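Local coordinates for protein putative hydrolase (Bacteroides ovatus, PDB 4HBS) that is of unknown function but adopts a five-bladed beta-propeller fold and is probably a hydrolase, at residues D59-T64 / W73-S78; L53-G58 / Y395-Y400. One frame throughout, in Å; residues are numbered along the deposited sequence.

Interaction 1 of 2, residues D59-T64 / W73-S78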
loop_
_atom_site.group_PDB
_atom_site.type_symbol
_atom_site.label_atom_id
_atom_site.label_comp_id
_atom_site.label_asym_id
_atom_site.label_seq_id
_atom_site.Cartn_x
_atom_site.Cartn_y
_atom_site.Cartn_z
ATOM N N ASP A 59 -6.805 1.643 -5.720
ATOM C CA ASP A 59 -5.351 1.775 -5.758
ATOM C C ASP A 59 -4.830 1.956 -4.342
ATOM O O ASP A 59 -5.617 2.262 -3.442
ATOM C CB ASP A 59 -5.142 3.052 -6.560
ATOM C CG ASP A 59 -3.823 3.352 -7.187
ATOM O OD1 ASP A 59 -3.538 2.761 -8.232
ATOM O OD2 ASP A 59 -3.193 4.383 -6.793
ATOM N N GLY A 60 -3.522 1.827 -4.155
ATOM C CA GLY A 60 -2.903 1.925 -2.837
ATOM C C GLY A 60 -3.110 0.621 -2.101
ATOM O O GLY A 60 -2.448 -0.370 -2.412
ATOM N N VAL A 61 -4.103 0.582 -1.195
ATOM C CA VAL A 61 -4.478 -0.623 -0.442
ATOM C C VAL A 61 -3.364 -0.893 0.570
ATOM O O VAL A 61 -2.444 -1.666 0.308
ATOM C CB VAL A 61 -4.794 -1.853 -1.371
ATOM C CG1 VAL A 61 -5.395 -3.003 -0.581
ATOM C CG2 VAL A 61 -5.740 -1.455 -2.511
ATOM N N PHE A 62 -3.424 -0.172 1.696
ATOM C CA PHE A 62 -2.458 -0.246 2.797
ATOM C C PHE A 62 -3.178 -0.596 4.078
ATOM O O PHE A 62 -4.096 0.123 4.450
ATOM C CB PHE A 62 -1.764 1.104 2.988
ATOM C CG PHE A 62 -0.939 1.636 1.846
ATOM C CD1 PHE A 62 -1.547 2.237 0.748
ATOM C CD2 PHE A 62 0.440 1.735 1.958
ATOM C CE1 PHE A 62 -0.782 2.787 -0.281
ATOM C CE2 PHE A 62 1.203 2.307 0.940
ATOM C CZ PHE A 62 0.588 2.812 -0.183
ATOM N N THR A 63 -2.740 -1.653 4.786
ATOM C CA THR A 63 -3.342 -2.061 6.056
ATOM C C THR A 63 -2.502 -1.597 7.238
ATOM O O THR A 63 -1.301 -1.328 7.107
ATOM C CB THR A 63 -3.519 -3.556 6.127
ATOM O OG1 THR A 63 -2.281 -4.165 5.827
ATOM C CG2 THR A 63 -4.566 -4.048 5.204
ATOM N N THR A 64 -3.149 -1.517 8.399
ATOM C CA THR A 64 -2.539 -1.148 9.663
ATOM C C THR A 64 -3.388 -1.761 10.742
ATOM O O THR A 64 -4.487 -1.259 11.008
ATOM C CB THR A 64 -2.429 0.388 9.801
ATOM O OG1 THR A 64 -1.414 0.863 8.925
ATOM C CG2 THR A 64 -2.102 0.845 11.232
ATOM N N TRP A 73 -7.696 0.257 6.544
ATOM C CA TRP A 73 -7.333 0.182 5.122
ATOM C C TRP A 73 -7.380 1.561 4.524
ATOM O O TRP A 73 -8.389 2.240 4.722
ATOM C CB TRP A 73 -8.321 -0.715 4.356
ATOM C CG TRP A 73 -8.290 -2.143 4.760
ATOM C CD1 TRP A 73 -8.745 -2.679 5.932
ATOM C CD2 TRP A 73 -7.864 -3.243 3.954
ATOM N NE1 TRP A 73 -8.603 -4.044 5.915
ATOM C CE2 TRP A 73 -8.085 -4.422 4.703
ATOM C CE3 TRP A 73 -7.270 -3.348 2.684
ATOM C CZ2 TRP A 73 -7.722 -5.686 4.226
ATOM C CZ3 TRP A 73 -6.926 -4.603 2.207
ATOM C CH2 TRP A 73 -7.153 -5.753 2.972
ATOM N N SER A 74 -6.338 1.979 3.780
ATOM C CA SER A 74 -6.353 3.266 3.075
ATOM C C SER A 74 -6.199 3.029 1.589
ATOM O O SER A 74 -5.478 2.115 1.173
ATOM C CB SER A 74 -5.274 4.217 3.577
ATOM O OG SER A 74 -3.957 3.785 3.304
ATOM N N PHE A 75 -6.885 3.842 0.783
ATOM C CA PHE A 75 -6.858 3.731 -0.668
ATOM C C PHE A 75 -6.554 5.052 -1.269
ATOM O O PHE A 75 -6.824 6.092 -0.665
ATOM C CB PHE A 75 -8.206 3.215 -1.221
ATOM C CG PHE A 75 -8.686 1.947 -0.559
ATOM C CD1 PHE A 75 -9.369 1.992 0.649
ATOM C CD2 PHE A 75 -8.409 0.699 -1.115
ATOM C CE1 PHE A 75 -9.745 0.823 1.302
ATOM C CE2 PHE A 75 -8.786 -0.475 -0.451
ATOM C CZ PHE A 75 -9.461 -0.401 0.751
ATOM N N ASN A 76 -6.020 5.012 -2.492
ATOM C CA ASN A 76 -5.698 6.176 -3.302
ATOM C C ASN A 76 -6.873 6.296 -4.270
ATOM O O ASN A 76 -8.017 6.070 -3.829
ATOM C CB ASN A 76 -4.310 5.990 -3.966
ATOM C CG ASN A 76 -3.154 6.030 -2.990
ATOM O OD1 ASN A 76 -3.260 6.542 -1.880
ATOM N ND2 ASN A 76 -2.016 5.482 -3.380
ATOM N N ASP A 77 -6.648 6.636 -5.554
ATOM C CA ASP A 77 -7.742 6.818 -6.497
ATOM C C ASP A 77 -8.622 5.571 -6.539
ATOM O O ASP A 77 -8.127 4.508 -6.898
ATOM C CB ASP A 77 -7.199 7.153 -7.880
ATOM C CG ASP A 77 -6.502 8.488 -8.012
ATOM O OD1 ASP A 77 -6.401 9.214 -6.997
ATOM O OD2 ASP A 77 -6.033 8.803 -9.129
ATOM N N SER A 78 -9.902 5.682 -6.079
ATOM C CA SER A 78 -10.840 4.555 -6.021
ATOM C C SER A 78 -12.200 4.893 -6.601
ATOM O O SER A 78 -12.662 6.007 -6.437
ATOM C CB SER A 78 -11.046 4.112 -4.575
ATOM O OG SER A 78 -9.866 3.600 -3.988
#

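Interaction 2 of 2, residues L53-G58 / Y395-Y400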
loop_
_atom_site.group_PDB
_atom_site.type_symbol
_atom_site.label_atom_id
_atom_site.label_comp_id
_atom_site.label_asym_id
_atom_site.label_seq_id
_atom_site.Cartn_x
_atom_site.Cartn_y
_atom_site.Cartn_z
ATOM N N LEU A 53 -21.692 -2.196 -4.762
ATOM C CA LEU A 53 -22.208 -0.904 -4.314
ATOM C C LEU A 53 -21.191 -0.253 -3.417
ATOM O O LEU A 53 -20.734 -0.893 -2.471
ATOM C CB LEU A 53 -23.543 -1.098 -3.541
ATOM C CG LEU A 53 -24.807 -0.447 -4.109
ATOM C CD1 LEU A 53 -25.883 -0.382 -3.052
ATOM C CD2 LEU A 53 -24.530 0.944 -4.687
ATOM N N GLY A 54 -20.873 1.007 -3.675
ATOM C CA GLY A 54 -19.872 1.722 -2.889
ATOM C C GLY A 54 -18.497 1.438 -3.443
ATOM O O GLY A 54 -18.356 1.364 -4.668
ATOM N N TRP A 55 -17.469 1.252 -2.574
ATOM C CA TRP A 55 -16.113 0.971 -3.083
ATOM C C TRP A 55 -16.193 -0.237 -3.985
ATOM O O TRP A 55 -16.686 -1.268 -3.541
ATOM C CB TRP A 55 -15.102 0.717 -1.949
ATOM C CG TRP A 55 -13.693 0.583 -2.439
ATOM C CD1 TRP A 55 -12.731 1.547 -2.447
ATOM C CD2 TRP A 55 -13.094 -0.582 -3.015
ATOM N NE1 TRP A 55 -11.580 1.066 -3.018
ATOM C CE2 TRP A 55 -11.774 -0.242 -3.373
ATOM C CE3 TRP A 55 -13.573 -1.860 -3.355
ATOM C CZ2 TRP A 55 -10.924 -1.141 -4.015
ATOM C CZ3 TRP A 55 -12.734 -2.733 -4.005
ATOM C CH2 TRP A 55 -11.423 -2.382 -4.304
ATOM N N ASN A 56 -15.769 -0.120 -5.239
ATOM C CA ASN A 56 -15.811 -1.251 -6.153
ATOM C C ASN A 56 -14.539 -1.339 -7.059
ATOM O O ASN A 56 -14.551 -2.042 -8.062
ATOM C CB ASN A 56 -17.107 -1.183 -6.979
ATOM C CG ASN A 56 -17.232 0.029 -7.868
ATOM O OD1 ASN A 56 -16.346 0.319 -8.672
ATOM N ND2 ASN A 56 -18.373 0.716 -7.818
ATOM N N GLY A 57 -13.453 -0.690 -6.647
ATOM C CA GLY A 57 -12.198 -0.648 -7.394
ATOM C C GLY A 57 -11.289 0.445 -6.870
ATOM O O GLY A 57 -11.767 1.513 -6.492
ATOM N N GLY A 58 -9.991 0.175 -6.816
ATOM C CA GLY A 58 -9.049 1.111 -6.229
ATOM C C GLY A 58 -7.583 0.763 -6.309
ATOM O O GLY A 58 -7.181 -0.265 -6.846
ATOM N N TYR A 395 -8.979 -2.534 -12.277
ATOM C CA TYR A 395 -8.572 -1.630 -11.240
ATOM C C TYR A 395 -9.057 -2.009 -9.834
ATOM O O TYR A 395 -9.880 -1.320 -9.236
ATOM C CB TYR A 395 -9.093 -0.268 -11.626
ATOM C CG TYR A 395 -8.383 0.850 -10.932
ATOM C CD1 TYR A 395 -7.044 1.111 -11.183
ATOM C CD2 TYR A 395 -9.058 1.680 -10.049
ATOM C CE1 TYR A 395 -6.382 2.142 -10.547
ATOM C CE2 TYR A 395 -8.413 2.732 -9.426
ATOM C CZ TYR A 395 -7.075 2.972 -9.690
ATOM O OH TYR A 395 -6.424 4.028 -9.127
ATOM N N ARG A 396 -8.467 -3.049 -9.277
ATOM C CA ARG A 396 -8.756 -3.486 -7.915
ATOM C C ARG A 396 -7.633 -4.384 -7.442
ATOM O O ARG A 396 -6.894 -4.940 -8.283
ATOM C CB ARG A 396 -10.134 -4.176 -7.783
ATOM C CG ARG A 396 -10.552 -5.039 -8.934
ATOM C CD ARG A 396 -9.923 -6.404 -8.879
ATOM N NE ARG A 396 -10.914 -7.407 -8.506
ATOM C CZ ARG A 396 -11.019 -8.021 -7.326
ATOM N NH1 ARG A 396 -10.149 -7.774 -6.354
ATOM N NH2 ARG A 396 -11.978 -8.907 -7.121
ATOM N N PRO A 397 -7.451 -4.524 -6.103
ATOM C CA PRO A 397 -6.360 -5.362 -5.625
ATOM C C PRO A 397 -6.636 -6.837 -5.778
ATOM O O PRO A 397 -7.777 -7.268 -5.775
ATOM C CB PRO A 397 -6.228 -4.973 -4.153
ATOM C CG PRO A 397 -7.548 -4.476 -3.767
ATOM C CD PRO A 397 -8.212 -3.937 -4.980
ATOM N N TYR A 398 -5.577 -7.595 -5.943
ATOM C CA TYR A 398 -5.615 -9.049 -6.005
ATOM C C TYR A 398 -4.676 -9.501 -4.905
ATOM O O TYR A 398 -3.615 -8.897 -4.750
ATOM C CB TYR A 398 -5.223 -9.543 -7.396
ATOM C CG TYR A 398 -6.347 -9.369 -8.388
ATOM C CD1 TYR A 398 -7.485 -10.173 -8.332
ATOM C CD2 TYR A 398 -6.298 -8.379 -9.366
ATOM C CE1 TYR A 398 -8.519 -10.035 -9.257
ATOM C CE2 TYR A 398 -7.335 -8.224 -10.292
ATOM C CZ TYR A 398 -8.431 -9.073 -10.246
ATOM O OH TYR A 398 -9.467 -8.936 -11.133
ATOM N N PHE A 399 -5.101 -10.466 -4.077
ATOM C CA PHE A 399 -4.347 -10.898 -2.910
ATOM C C PHE A 399 -3.645 -12.256 -3.098
ATOM O O PHE A 399 -4.149 -13.147 -3.791
ATOM C CB PHE A 399 -5.287 -10.949 -1.708
ATOM C CG PHE A 399 -5.849 -9.589 -1.381
ATOM C CD1 PHE A 399 -6.951 -9.088 -2.072
ATOM C CD2 PHE A 399 -5.231 -8.770 -0.447
ATOM C CE1 PHE A 399 -7.473 -7.837 -1.771
ATOM C CE2 PHE A 399 -5.742 -7.501 -0.166
ATOM C CZ PHE A 399 -6.865 -7.051 -0.825
ATOM N N TYR A 400 -2.460 -12.388 -2.467
ATOM C CA TYR A 400 -1.640 -13.605 -2.483
ATOM C C TYR A 400 -1.112 -13.905 -1.093
ATOM O O TYR A 400 -0.925 -12.989 -0.313
ATOM C CB TYR A 400 -0.434 -13.456 -3.448
ATOM C CG TYR A 400 -0.835 -13.084 -4.851
ATOM C CD1 TYR A 400 -1.115 -11.764 -5.188
ATOM C CD2 TYR A 400 -0.978 -14.054 -5.835
ATOM C CE1 TYR A 400 -1.532 -11.420 -6.467
ATOM C CE2 TYR A 400 -1.422 -13.724 -7.114
ATOM C CZ TYR A 400 -1.690 -12.404 -7.428
ATOM O OH TYR A 400 -2.153 -12.087 -8.681
#

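Interaction 1 of 2, residues D59-T64 / W73-S78
Thr63 lays its methyl group over the middle of the Trp73 indole, with CG2 3.5 Å from the centroid of the six-membered ring and 7° off its normal, a clear CH-pi contact. Thr63 CG2 is anti to its own carbonyl carbon, while OG1, on another branch, bonds His362; threonine thus supplies a methyl and a hydroxyl from one short side chain. Val61 CG1 meets the same indole at its edge, 3.6 Å from Trp73 CZ3, while its other methyl, CG2, reaches Phe75 CD2. An alanine at Trp73 would probably leave Thr63 CG2 and Val61 CG1 without their aromatic partner and Gln102 OE1 without the indole N-H.

The backbones form an antiparallel hairpin. Phe62 N donates to Ser74 O at 3.1 Å and Val61 N does so weakly, both residues facing Ser74 in a G1 beta bulge. Ser74 N returns a bond to Phe62 O, and Asn76 N donates to Asp59 O at 2.9 Å, nearly straight at 172°. Gly60 suits the bulge, its positive phi (79°) being easiest for glycine. Asp59, CG anti to its backbone N, brings OD2 to 3.4 Å from Asn76 CB, while OD1 bonds Tyr357 OH.

The buried packing of Val61, Trp73 and Phe75 contrasts with the partly exposed Thr63, Thr64 and Asp77; Thr63 keeps its methyl on the indole nonetheless, and Asp77 has a salt bridge to Arg96.

Strand 60-65 edges its four-stranded sheet, where strand 71-75 separates it from 98-102. Phe62 and Ser74 pack on Ala160 of strand 156-165, and Val61 on strand 371-377.

Interaction 2 of 2, residues L53-G58 / Y395-Y400
Gly58 and Tyr395 share the one hydrogen bond between these segments: Gly58 N donates to Tyr395 O at 2.8 Å, but weakly, since the N-H...O angle is only 125°. The same carbonyl O lies 3.0 Å from Gly57 CA. Gly57 has an extended backbone with positive phi (165°), a shape that glycine adopts readily.

Ring-to-backbone contact comes next. Tyr395 has CG anti to its backbone N (chi1 -160°), and its ring lies against the Gly58 backbone: CE2 is 3.6 Å from Gly58 CA, and Gly58 O stands 4.1 Å above the ring plane, over its centre. Without a side chain, Gly58 lets its backbone lie against the ring.

The two segments are far apart in sequence. Segment 395-400 runs into strand 399-403, which pairs with strand 38-42 in a sheet built from both ends of the chain, a common way of closing a beta-propeller. Having contributed strand 38-42 to that closing sheet, the chain turns a corner at Gly54 and passes through the short strand 55-57 toward strand 60-65.

The apolar contacts belong to Trp55, a residue whose long indole reaches across to the other segment. Its CH2 meets Pro397 CD tip to tip at 3.6 Å, with the proline CD lying at the ring edge near its plane. Trp55 CH2 also touches Arg396 CB at 4.1 Å.

The guanidinium of Arg396 turns away from 53-58. The chain bends at chi2 and chi3, and its end makes a salt bridge between NE and Asp393 and a hydrogen bond from NH2 to Asn46 O.

Interactions 1 and 2 have centres 10 Å apart and share one continuous piece of chain, because 53-58 runs straight into 59-64. Side chains also tie them together. Tyr395 OH of interaction 2 lies 2.8 Å from Asp77 O of interaction 1, and Trp55 NE1 lies 3.2 Å from Ser78 OG; both are probable hydrogen bonds. The rings of Trp55 and Phe75 meet as well, their planes at about 45°. A bound glycerol, probably from the crystallisation liquor, sits about 5 Å from the side chain of Asp59 and about 6 Å from that of Tyr395, consistent with a pocket bordered by both contacts.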